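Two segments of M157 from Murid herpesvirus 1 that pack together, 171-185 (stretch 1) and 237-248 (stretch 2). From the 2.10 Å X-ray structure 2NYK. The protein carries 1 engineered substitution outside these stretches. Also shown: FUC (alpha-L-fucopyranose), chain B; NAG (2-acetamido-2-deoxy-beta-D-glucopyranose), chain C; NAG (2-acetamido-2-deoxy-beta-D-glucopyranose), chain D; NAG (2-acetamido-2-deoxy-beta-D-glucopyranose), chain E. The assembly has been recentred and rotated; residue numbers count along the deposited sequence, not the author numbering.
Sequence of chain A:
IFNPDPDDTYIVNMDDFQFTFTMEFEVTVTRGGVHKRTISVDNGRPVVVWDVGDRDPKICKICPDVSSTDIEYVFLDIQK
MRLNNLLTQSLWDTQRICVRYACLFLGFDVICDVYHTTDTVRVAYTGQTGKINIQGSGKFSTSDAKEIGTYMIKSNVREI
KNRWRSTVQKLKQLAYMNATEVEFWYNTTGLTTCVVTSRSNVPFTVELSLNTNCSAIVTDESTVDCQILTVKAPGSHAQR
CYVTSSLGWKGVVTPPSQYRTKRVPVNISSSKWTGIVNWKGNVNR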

ATOM      1  N   LEU A 171       2.476 -10.399  -3.983  1.00 24.94           N
ATOM      2  CA  LEU A 171       1.367  -9.523  -3.584  1.00 24.88           C
ATOM      3  C   LEU A 171       0.266  -9.440  -4.659  1.00 25.48           C
ATOM      4  O   LEU A 171      -0.913  -9.362  -4.345  1.00 23.83           O
ATOM      5  CB  LEU A 171       1.906  -8.139  -3.219  1.00 24.21           C
ATOM      6  CG  LEU A 171       2.627  -8.051  -1.860  1.00 25.16           C
ATOM      7  CD1 LEU A 171       3.235  -6.673  -1.655  1.00 24.21           C
ATOM      8  CD2 LEU A 171       1.686  -8.391  -0.709  1.00 25.16           C
ATOM      9  N   LYS A 172       0.655  -9.496  -5.933  1.00 26.90           N
ATOM     10  CA  LYS A 172      -0.331  -9.492  -7.013  1.00 28.72           C
ATOM     11  C   LYS A 172      -1.114 -10.788  -6.979  1.00 28.65           C
ATOM     12  O   LYS A 172      -2.334 -10.772  -7.012  1.00 29.68           O
ATOM     13  CB  LYS A 172       0.306  -9.331  -8.405  1.00 29.85           C
ATOM     14  CG  LYS A 172       1.334  -8.225  -8.594  1.00 34.22           C
ATOM     15  CD  LYS A 172       1.600  -7.954 -10.105  1.00 41.88           C
ATOM     16  CE  LYS A 172       2.023  -9.239 -10.854  1.00 45.56           C
ATOM     17  NZ  LYS A 172       2.194  -9.118 -12.351  1.00 47.24           N
ATOM     18  N   GLN A 173      -0.416 -11.917  -6.904  1.00 28.79           N
ATOM     19  CA  GLN A 173      -1.100 -13.217  -6.881  1.00 29.28           C
ATOM     20  C   GLN A 173      -2.006 -13.436  -5.660  1.00 28.24           C
ATOM     21  O   GLN A 173      -3.017 -14.112  -5.745  1.00 27.55           O
ATOM     22  CB  GLN A 173      -0.086 -14.334  -7.020  1.00 29.95           C
ATOM     23  CG  GLN A 173       0.679 -14.232  -8.338  1.00 33.78           C
ATOM     24  CD  GLN A 173       1.490 -15.456  -8.632  1.00 38.75           C
ATOM     25  OE1 GLN A 173       2.222 -15.948  -7.774  1.00 40.30           O
ATOM     26  NE2 GLN A 173       1.385 -15.953  -9.868  1.00 40.74           N
ATOM     27  N   LEU A 174      -1.636 -12.830  -4.539  1.00 27.34           N
ATOM     28  CA  LEU A 174      -2.435 -12.891  -3.310  1.00 26.43           C
ATOM     29  C   LEU A 174      -3.692 -12.034  -3.407  1.00 25.66           C
ATOM     30  O   LEU A 174      -4.588 -12.117  -2.561  1.00 25.16           O
ATOM     31  CB  LEU A 174      -1.584 -12.457  -2.131  1.00 25.82           C
ATOM     32  CG  LEU A 174      -0.516 -13.475  -1.713  1.00 26.27           C
ATOM     33  CD1 LEU A 174       0.419 -12.900  -0.665  1.00 24.94           C
ATOM     34  CD2 LEU A 174      -1.181 -14.739  -1.225  1.00 24.83           C
ATOM     35  N   ALA A 175      -3.720 -11.198  -4.434  1.00 25.41           N
ATOM     36  CA  ALA A 175      -4.833 -10.295  -4.705  1.00 25.58           C
ATOM     37  C   ALA A 175      -5.861 -10.947  -5.634  1.00 25.88           C
ATOM     38  O   ALA A 175      -6.944 -10.398  -5.856  1.00 25.64           O
ATOM     39  CB  ALA A 175      -4.298  -9.007  -5.328  1.00 25.02           C
ATOM     40  N   TYR A 176      -5.525 -12.114  -6.176  1.00 27.11           N
ATOM     41  CA  TYR A 176      -6.439 -12.843  -7.069  1.00 28.04           C
ATOM     42  C   TYR A 176      -7.720 -13.217  -6.352  1.00 28.28           C
ATOM     43  O   TYR A 176      -7.738 -13.363  -5.132  1.00 27.53           O
ATOM     44  CB  TYR A 176      -5.772 -14.106  -7.627  1.00 28.99           C
ATOM     45  CG  TYR A 176      -4.658 -13.842  -8.620  1.00 30.72           C
ATOM     46  CD1 TYR A 176      -4.400 -12.557  -9.074  1.00 33.14           C
ATOM     47  CD2 TYR A 176      -3.889 -14.880  -9.116  1.00 32.40           C
ATOM     48  CE1 TYR A 176      -3.386 -12.304  -9.984  1.00 34.49           C
ATOM     49  CE2 TYR A 176      -2.875 -14.643 -10.033  1.00 36.57           C
ATOM     50  CZ  TYR A 176      -2.633 -13.348 -10.461  1.00 36.30           C
ATOM     51  OH  TYR A 176      -1.636 -13.097 -11.373  1.00 40.18           O
ATOM     52  N   MET A 177      -8.799 -13.380  -7.117  1.00 28.68           N
ATOM     53  CA  MET A 177     -10.088 -13.745  -6.549  1.00 29.44           C
ATOM     54  C   MET A 177     -10.010 -15.039  -5.729  1.00 29.22           C
ATOM     55  O   MET A 177     -10.566 -15.132  -4.637  1.00 29.02           O
ATOM     56  CB  MET A 177     -11.124 -13.883  -7.674  1.00 30.31           C
ATOM     57  CG  MET A 177     -12.567 -13.921  -7.219  1.00 31.74           C
ATOM     58  SD  MET A 177     -13.692 -14.291  -8.579  1.00 36.47           S
ATOM     59  CE  MET A 177     -13.323 -12.983  -9.753  1.00 34.42           C
ATOM     60  N   ASN A 178      -9.304 -16.025  -6.259  1.00 30.13           N
ATOM     61  CA  ASN A 178      -9.216 -17.333  -5.610  1.00 32.05           C
ATOM     62  C   ASN A 178      -8.275 -17.384  -4.394  1.00 31.56           C
ATOM     63  O   ASN A 178      -8.092 -18.442  -3.819  1.00 31.94           O
ATOM     64  CB  ASN A 178      -8.858 -18.435  -6.626  1.00 32.77           C
ATOM     65  CG  ASN A 178      -7.555 -18.163  -7.377  1.00 36.91           C
ATOM     66  OD1 ASN A 178      -6.792 -17.247  -7.037  1.00 37.99           O
ATOM     67  ND2 ASN A 178      -7.296 -18.983  -8.405  1.00 43.05           N
ATOM     68  N   ALA A 179      -7.704 -16.239  -4.013  1.00 31.40           N
ATOM     69  CA  ALA A 179      -6.859 -16.119  -2.806  1.00 31.19           C
ATOM     70  C   ALA A 179      -7.577 -15.251  -1.776  1.00 31.02           C
ATOM     71  O   ALA A 179      -7.070 -14.984  -0.679  1.00 30.54           O
ATOM     72  CB  ALA A 179      -5.493 -15.540  -3.167  1.00 30.84           C
ATOM     73  N   THR A 180      -8.792 -14.849  -2.133  1.00 30.10           N
ATOM     74  CA  THR A 180      -9.606 -13.955  -1.319  1.00 30.82           C
ATOM     75  C   THR A 180     -10.633 -14.749  -0.498  1.00 30.87           C
ATOM     76  O   THR A 180     -11.388 -15.551  -1.055  1.00 31.70           O
ATOM     77  CB  THR A 180     -10.310 -12.916  -2.219  1.00 31.31           C
ATOM     78  OG1 THR A 180      -9.326 -12.274  -3.048  1.00 29.44           O
ATOM     79  CG2 THR A 180     -11.043 -11.876  -1.378  1.00 30.70           C
ATOM     80  N   GLU A 181     -10.643 -14.565   0.820  1.00 29.89           N
ATOM     81  CA  GLU A 181     -11.549 -15.346   1.668  1.00 30.46           C
ATOM     82  C   GLU A 181     -12.734 -14.485   2.057  1.00 31.24           C
ATOM     83  O   GLU A 181     -12.550 -13.317   2.322  1.00 30.79           O
ATOM     84  CB  GLU A 181     -10.818 -15.867   2.896  1.00 29.49           C
ATOM     85  CG  GLU A 181      -9.582 -16.713   2.524  1.00 29.58           C
ATOM     86  CD  GLU A 181      -8.673 -17.011   3.700  1.00 28.83           C
ATOM     87  OE1 GLU A 181      -8.684 -16.247   4.697  1.00 28.74           O
ATOM     88  OE2 GLU A 181      -7.957 -18.034   3.630  1.00 27.78           O
ATOM     89  N   VAL A 182     -13.938 -15.074   2.079  1.00 32.87           N
ATOM     90  CA  VAL A 182     -15.197 -14.350   2.325  1.00 33.93           C
ATOM     91  C   VAL A 182     -16.142 -15.107   3.271  1.00 35.26           C
ATOM     92  O   VAL A 182     -16.528 -16.242   3.007  1.00 35.24           O
ATOM     93  CB  VAL A 182     -15.917 -13.993   0.995  1.00 34.01           C
ATOM     94  CG1 VAL A 182     -17.201 -13.196   1.254  1.00 33.02           C
ATOM     95  CG2 VAL A 182     -14.981 -13.202   0.093  1.00 33.76           C
ATOM     96  N   GLU A 183     -16.472 -14.468   4.390  1.00 36.60           N
ATOM     97  CA  GLU A 183     -17.421 -14.980   5.363  1.00 37.83           C
ATOM     98  C   GLU A 183     -18.692 -14.156   5.231  1.00 39.29           C
ATOM     99  O   GLU A 183     -18.747 -12.999   5.682  1.00 39.19           O
ATOM    100  CB  GLU A 183     -16.851 -14.870   6.776  1.00 37.98           C
ATOM    101  CG  GLU A 183     -15.563 -15.678   6.969  1.00 39.42           C
ATOM    102  CD  GLU A 183     -14.765 -15.268   8.184  1.00 41.98           C
ATOM    103  OE1 GLU A 183     -14.216 -14.147   8.217  1.00 42.27           O
ATOM    104  OE2 GLU A 183     -14.654 -16.086   9.117  1.00 45.84           O
ATOM    105  N   PHE A 184     -19.696 -14.751   4.580  1.00 39.70           N
ATOM    106  CA  PHE A 184     -20.955 -14.077   4.288  1.00 40.51           C
ATOM    107  C   PHE A 184     -22.093 -14.899   4.892  1.00 41.45           C
ATOM    108  O   PHE A 184     -22.455 -15.964   4.368  1.00 40.93           O
ATOM    109  CB  PHE A 184     -21.117 -13.882   2.771  1.00 40.00           C
ATOM    110  CG  PHE A 184     -22.371 -13.138   2.367  1.00 41.27           C
ATOM    111  CD1 PHE A 184     -22.866 -12.086   3.130  1.00 39.65           C
ATOM    112  CD2 PHE A 184     -23.038 -13.479   1.191  1.00 42.59           C
ATOM    113  CE1 PHE A 184     -24.017 -11.410   2.746  1.00 40.85           C
ATOM    114  CE2 PHE A 184     -24.195 -12.810   0.796  1.00 41.93           C
ATOM    115  CZ  PHE A 184     -24.681 -11.768   1.573  1.00 42.11           C
ATOM    116  N   TRP A 185     -22.625 -14.403   6.015  1.00 42.44           N
ATOM    117  CA  TRP A 185     -23.663 -15.126   6.750  1.00 43.30           C
ATOM    118  C   TRP A 185     -24.741 -14.178   7.298  1.00 44.67           C
ATOM    119  O   TRP A 185     -24.620 -12.946   7.163  1.00 44.01           O
ATOM    120  CB  TRP A 185     -23.030 -15.964   7.864  1.00 42.70           C
ATOM    121  CG  TRP A 185     -22.553 -15.207   9.069  1.00 41.20           C
ATOM    122  CD1 TRP A 185     -23.109 -15.230  10.315  1.00 39.92           C
ATOM    123  CD2 TRP A 185     -21.403 -14.343   9.158  1.00 39.99           C
ATOM    124  NE1 TRP A 185     -22.393 -14.432  11.172  1.00 40.07           N
ATOM    125  CE2 TRP A 185     -21.342 -13.870  10.488  1.00 39.70           C
ATOM    126  CE3 TRP A 185     -20.422 -13.922   8.244  1.00 38.64           C
ATOM    127  CZ2 TRP A 185     -20.336 -12.995  10.931  1.00 39.15           C
ATOM    128  CZ3 TRP A 185     -19.421 -13.044   8.686  1.00 36.88           C
ATOM    129  CH2 TRP A 185     -19.385 -12.600  10.016  1.00 37.45           C
ATOM    130  N   HIS A 237     -31.700  -8.199   4.368  1.00 50.33           N
ATOM    131  CA  HIS A 237     -31.822  -9.573   3.882  1.00 49.74           C
ATOM    132  C   HIS A 237     -31.121  -9.705   2.533  1.00 49.14           C
ATOM    133  O   HIS A 237     -31.566 -10.456   1.655  1.00 48.96           O
ATOM    134  CB  HIS A 237     -33.304  -9.979   3.777  1.00 49.99           C
ATOM    135  N   ALA A 238     -30.019  -8.966   2.386  1.00 48.30           N
ATOM    136  CA  ALA A 238     -29.211  -8.973   1.167  1.00 47.33           C
ATOM    137  C   ALA A 238     -28.694 -10.374   0.878  1.00 46.69           C
ATOM    138  O   ALA A 238     -28.265 -11.103   1.793  1.00 46.62           O
ATOM    139  CB  ALA A 238     -28.048  -7.979   1.280  1.00 47.51           C
ATOM    140  N   GLN A 239     -28.740 -10.749  -0.397  1.00 45.95           N
ATOM    141  CA  GLN A 239     -28.469 -12.134  -0.792  1.00 45.21           C
ATOM    142  C   GLN A 239     -27.112 -12.313  -1.464  1.00 44.59           C
ATOM    143  O   GLN A 239     -26.696 -13.446  -1.712  1.00 44.18           O
ATOM    144  CB  GLN A 239     -29.598 -12.687  -1.686  1.00 45.40           C
ATOM    145  CG  GLN A 239     -30.968 -12.781  -1.005  1.00 45.45           C
ATOM    146  CD  GLN A 239     -30.966 -13.708   0.206  1.00 45.98           C
ATOM    147  OE1 GLN A 239     -30.803 -14.931   0.076  1.00 46.07           O
ATOM    148  NE2 GLN A 239     -31.151 -13.126   1.391  1.00 46.25           N
ATOM    149  N   ARG A 240     -26.439 -11.197  -1.755  1.00 43.59           N
ATOM    150  CA  ARG A 240     -25.150 -11.203  -2.446  1.00 42.71           C
ATOM    151  C   ARG A 240     -24.138 -10.253  -1.794  1.00 41.46           C
ATOM    152  O   ARG A 240     -24.479  -9.140  -1.393  1.00 40.80           O
ATOM    153  CB  ARG A 240     -25.324 -10.825  -3.918  1.00 43.16           C
ATOM    154  CG  ARG A 240     -25.981 -11.888  -4.779  1.00 45.72           C
ATOM    155  CD  ARG A 240     -26.968 -11.267  -5.738  1.00 50.58           C
ATOM    156  NE  ARG A 240     -28.017 -10.563  -5.002  1.00 55.35           N
ATOM    157  CZ  ARG A 240     -29.063  -9.940  -5.552  1.00 57.39           C
ATOM    158  NH1 ARG A 240     -29.236  -9.918  -6.876  1.00 58.70           N
ATOM    159  NH2 ARG A 240     -29.945  -9.335  -4.764  1.00 58.28           N
ATOM    160  N   CYS A 241     -22.902 -10.732  -1.672  1.00 39.71           N
ATOM    161  CA  CYS A 241     -21.768  -9.908  -1.238  1.00 38.32           C
ATOM    162  C   CYS A 241     -20.804  -9.838  -2.411  1.00 37.25           C
ATOM    163  O   CYS A 241     -20.337 -10.862  -2.905  1.00 36.94           O
ATOM    164  CB  CYS A 241     -21.081 -10.506  -0.009  1.00 38.18           C
ATOM    165  SG  CYS A 241     -19.630  -9.568   0.536  1.00 37.24           S
ATOM    166  N   TYR A 242     -20.563  -8.624  -2.876  1.00 36.40           N
ATOM    167  CA  TYR A 242     -19.674  -8.362  -4.002  1.00 35.94           C
ATOM    168  C   TYR A 242     -18.300  -7.895  -3.519  1.00 34.85           C
ATOM    169  O   TYR A 242     -18.177  -7.128  -2.559  1.00 33.87           O
ATOM    170  CB  TYR A 242     -20.267  -7.295  -4.925  1.00 36.81           C
ATOM    171  CG  TYR A 242     -21.582  -7.705  -5.561  1.00 39.33           C
ATOM    172  CD1 TYR A 242     -22.783  -7.571  -4.861  1.00 42.61           C
ATOM    173  CD2 TYR A 242     -21.622  -8.228  -6.852  1.00 41.39           C
ATOM    174  CE1 TYR A 242     -24.000  -7.945  -5.432  1.00 44.74           C
ATOM    175  CE2 TYR A 242     -22.841  -8.609  -7.440  1.00 43.88           C
ATOM    176  CZ  TYR A 242     -24.023  -8.462  -6.718  1.00 44.92           C
ATOM    177  OH  TYR A 242     -25.228  -8.831  -7.268  1.00 47.57           O
ATOM    178  N   VAL A 243     -17.279  -8.373  -4.211  1.00 33.33           N
ATOM    179  CA  VAL A 243     -15.922  -7.974  -3.938  1.00 31.95           C
ATOM    180  C   VAL A 243     -15.321  -7.456  -5.220  1.00 31.39           C
ATOM    181  O   VAL A 243     -15.213  -8.184  -6.190  1.00 30.39           O
ATOM    182  CB  VAL A 243     -15.077  -9.147  -3.432  1.00 32.13           C
ATOM    183  CG1 VAL A 243     -13.664  -8.673  -3.136  1.00 30.92           C
ATOM    184  CG2 VAL A 243     -15.723  -9.795  -2.200  1.00 30.60           C
ATOM    185  N   THR A 244     -14.901  -6.197  -5.204  1.00 31.54           N
ATOM    186  CA  THR A 244     -14.321  -5.574  -6.386  1.00 32.19           C
ATOM    187  C   THR A 244     -12.892  -5.175  -6.082  1.00 32.60           C
ATOM    188  O   THR A 244     -12.635  -4.421  -5.137  1.00 32.37           O
ATOM    189  CB  THR A 244     -15.150  -4.334  -6.856  1.00 32.50           C
ATOM    190  OG1 THR A 244     -16.543  -4.678  -6.902  1.00 32.31           O
ATOM    191  CG2 THR A 244     -14.687  -3.851  -8.232  1.00 31.89           C
ATOM    192  N   SER A 245     -11.978  -5.684  -6.902  1.00 33.03           N
ATOM    193  CA  SER A 245     -10.546  -5.466  -6.746  1.00 33.44           C
ATOM    194  C   SER A 245      -9.968  -4.415  -7.706  1.00 34.36           C
ATOM    195  O   SER A 245     -10.302  -4.388  -8.890  1.00 33.67           O
ATOM    196  CB  SER A 245      -9.812  -6.784  -6.946  1.00 32.93           C
ATOM    197  OG  SER A 245      -8.416  -6.587  -6.904  1.00 30.97           O
ATOM    198  N   SER A 246      -9.075  -3.576  -7.174  1.00 35.42           N
ATOM    199  CA  SER A 246      -8.282  -2.622  -7.975  1.00 37.00           C
ATOM    200  C   SER A 246      -7.499  -3.334  -9.078  1.00 37.31           C
ATOM    201  O   SER A 246      -7.143  -2.731 -10.091  1.00 37.14           O
ATOM    202  CB  SER A 246      -7.300  -1.874  -7.084  1.00 36.57           C
ATOM    203  OG  SER A 246      -8.007  -0.896  -6.328  1.00 41.11           O
ATOM    204  N   LEU A 247      -7.243  -4.620  -8.866  1.00 37.93           N
ATOM    205  CA  LEU A 247      -6.523  -5.457  -9.813  1.00 38.73           C
ATOM    206  C   LEU A 247      -7.316  -5.614 -11.111  1.00 39.11           C
ATOM    207  O   LEU A 247      -6.755  -5.967 -12.143  1.00 40.06           O
ATOM    208  CB  LEU A 247      -6.226  -6.818  -9.168  1.00 39.01           C
ATOM    209  CG  LEU A 247      -5.070  -7.673  -9.683  1.00 39.71           C
ATOM    210  CD1 LEU A 247      -3.730  -7.011  -9.423  1.00 41.94           C
ATOM    211  CD2 LEU A 247      -5.120  -9.034  -9.040  1.00 40.86           C
ATOM    212  N   GLY A 248      -8.614  -5.323 -11.049  1.00 38.96           N
ATOM    213  CA  GLY A 248      -9.481  -5.327 -12.214  1.00 38.61           C
ATOM    214  C   GLY A 248     -10.478  -6.473 -12.263  1.00 38.53           C
ATOM    215  O   GLY A 248     -10.847  -6.916 -13.350  1.00 39.23           O
TER
HETATM  216  C1  FUC B   3      -8.011 -14.737 -12.579  1.00 60.22           C
HETATM  217  C2  FUC B   3      -8.951 -13.881 -11.725  1.00 60.80           C
HETATM  218  C3  FUC B   3      -8.123 -13.159 -10.662  1.00 60.47           C
HETATM  219  C4  FUC B   3      -7.098 -12.254 -11.355  1.00 60.66           C
HETATM  220  C5  FUC B   3      -6.233 -13.095 -12.313  1.00 60.67           C
HETATM  221  C6  FUC B   3      -5.271 -12.240 -13.137  1.00 60.05           C
HETATM  222  O2  FUC B   3      -9.946 -14.674 -11.114  1.00 62.13           O
HETATM  223  O3  FUC B   3      -8.964 -12.452  -9.764  1.00 60.93           O
HETATM  224  O4  FUC B   3      -7.753 -11.217 -12.055  1.00 61.13           O
HETATM  225  O5  FUC B   3      -7.034 -13.897 -13.188  1.00 60.64           O
HETATM  226  C1  NAG C   1      -6.224 -18.567  -9.303  1.00 50.40           C
HETATM  227  C2  NAG C   1      -5.653 -19.898  -9.833  1.00 54.58           C
HETATM  228  C3  NAG C   1      -4.649 -19.659 -10.972  1.00 55.95           C
HETATM  229  C4  NAG C   1      -5.250 -18.781 -12.081  1.00 57.63           C
HETATM  230  C5  NAG C   1      -5.887 -17.528 -11.454  1.00 56.21           C
HETATM  231  C6  NAG C   1      -6.666 -16.697 -12.473  1.00 56.95           C
HETATM  232  C7  NAG C   1      -5.623 -21.795  -8.308  1.00 56.62           C
HETATM  233  C8  NAG C   1      -5.134 -22.280  -6.974  1.00 56.36           C
HETATM  234  N2  NAG C   1      -5.027 -20.698  -8.785  1.00 55.32           N
HETATM  235  O3  NAG C   1      -4.211 -20.892 -11.503  1.00 55.26           O
HETATM  236  O4  NAG C   1      -4.215 -18.433 -12.984  1.00 61.12           O
HETATM  237  O5  NAG C   1      -6.785 -17.879 -10.409  1.00 52.94           O
HETATM  238  O6  NAG C   1      -7.474 -15.795 -11.751  1.00 58.55           O
HETATM  239  O7  NAG C   1      -6.530 -22.400  -8.898  1.00 57.36           O
HETATM  240  C1  NAG D   2      -4.552 -18.704 -14.362  1.00 64.90           C
HETATM  241  C2  NAG D   2      -3.607 -17.882 -15.240  1.00 66.45           C
HETATM  242  C3  NAG D   2      -3.757 -18.214 -16.727  1.00 67.75           C
HETATM  243  C4  NAG D   2      -3.790 -19.726 -16.956  1.00 68.65           C
HETATM  244  C5  NAG D   2      -4.848 -20.364 -16.048  1.00 68.54           C
HETATM  245  C6  NAG D   2      -4.920 -21.882 -16.260  1.00 68.58           C
HETATM  246  C7  NAG D   2      -2.796 -15.636 -14.743  1.00 68.38           C
HETATM  247  C8  NAG D   2      -2.370 -14.689 -15.854  1.00 68.99           C
HETATM  248  N2  NAG D   2      -3.815 -16.459 -15.009  1.00 67.56           N
HETATM  249  O3  NAG D   2      -2.670 -17.658 -17.439  1.00 67.61           O
HETATM  250  O4  NAG D   2      -4.020 -20.005 -18.328  1.00 70.33           O
HETATM  251  O5  NAG D   2      -4.486 -20.079 -14.699  1.00 66.91           O
HETATM  252  O6  NAG D   2      -4.871 -22.546 -15.004  1.00 69.62           O
HETATM  253  O7  NAG D   2      -2.209 -15.627 -13.652  1.00 68.43           O
HETATM  254  C1  NAG E 311     -25.318 -13.304  16.554  1.00 63.64           C
HETATM  255  C2  NAG E 311     -24.127 -12.376  16.751  1.00 67.13           C
HETATM  256  C3  NAG E 311     -23.524 -12.533  18.145  1.00 67.12           C
HETATM  257  C4  NAG E 311     -24.606 -12.351  19.219  1.00 67.83           C
HETATM  258  C5  NAG E 311     -25.830 -13.235  18.908  1.00 67.13           C
HETATM  259  C6  NAG E 311     -26.962 -12.978  19.910  1.00 67.96           C
HETATM  260  C7  NAG E 311     -23.017 -11.807  14.682  1.00 68.53           C
HETATM  261  C8  NAG E 311     -22.265 -12.371  13.508  1.00 69.08           C
HETATM  262  N2  NAG E 311     -23.137 -12.634  15.722  1.00 67.82           N
HETATM  263  O3  NAG E 311     -22.487 -11.575  18.275  1.00 67.40           O
HETATM  264  O4  NAG E 311     -24.085 -12.645  20.506  1.00 68.47           O
HETATM  265  O5  NAG E 311     -26.288 -13.021  17.566  1.00 65.43           O
HETATM  266  O6  NAG E 311     -28.191 -13.510  19.436  1.00 67.64           O
HETATM  267  O7  NAG E 311     -23.475 -10.647  14.654  1.00 68.45           O
HETATM  268  O   HOH W   1      -7.698  -7.880  -4.543  1.00 24.71           O

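Two segments of M157 pack largely by van der Waals contact, side chain to side chain and side chain to backbone, with no direct hydrogen bond between them; strands 181-185 and 241-245 run nearly antiparallel (157°), their axes 9.3 Å apart at closest approach, too far for backbone pairing. Stretch 2 begins with a loop whose backbone borders the ring of Phe184. Ala238 O lies 3.7 Å from Phe184 CZ, and Gln239 O approaches the ring edge, 3.6 Å from Phe184 CE2. The side chains of Gln239 and Arg240 point away, so these residues meet the ring through backbone; Gln239 NE2 instead donates to His237 O (2.7 Å). Arg240 C is 3.6 Å from Phe184 CE2. At Cys241 the strand starts and its side chain turns toward stretch 1: Cys241 CB sits 3.7 Å from the centroid of the Phe184 ring, 9° off the normal, a CH-pi contact over the face, while Cys241 SG is farther out, 5.0 Å from that centroid, and also 4.4 Å from Val182 CG1. Tyr242 and Thr244 make no contact, as strand alternation sends Cys241, Val243 and Ser245 inward. Val243 continues the apolar layer, its CG2 4.2 Å from Val182 CG2 and its CG1 4.5 Å from Thr180 CG2. At Ser245 the link becomes polar but indirect: Ser245 OG is 4.2 Å from Ala175 O, and a water set to one side of the line between them bridges the two, its O donating to Ala175 O (2.9 Å) and hydrogen-bonded to Ser245 OG (2.8 Å). The same Ser245 OG accepts from Leu247 N (3.0 Å), helping hold the turn after the strand. Leu247 then reaches across: its CD2 lies 3.8 Å from Ala175 CB, 3.9 Å from Lys172 O and 3.6 Å from Tyr176 CD1, at the ring edge. Fucose C5 lies over one face of that Tyr176 ring.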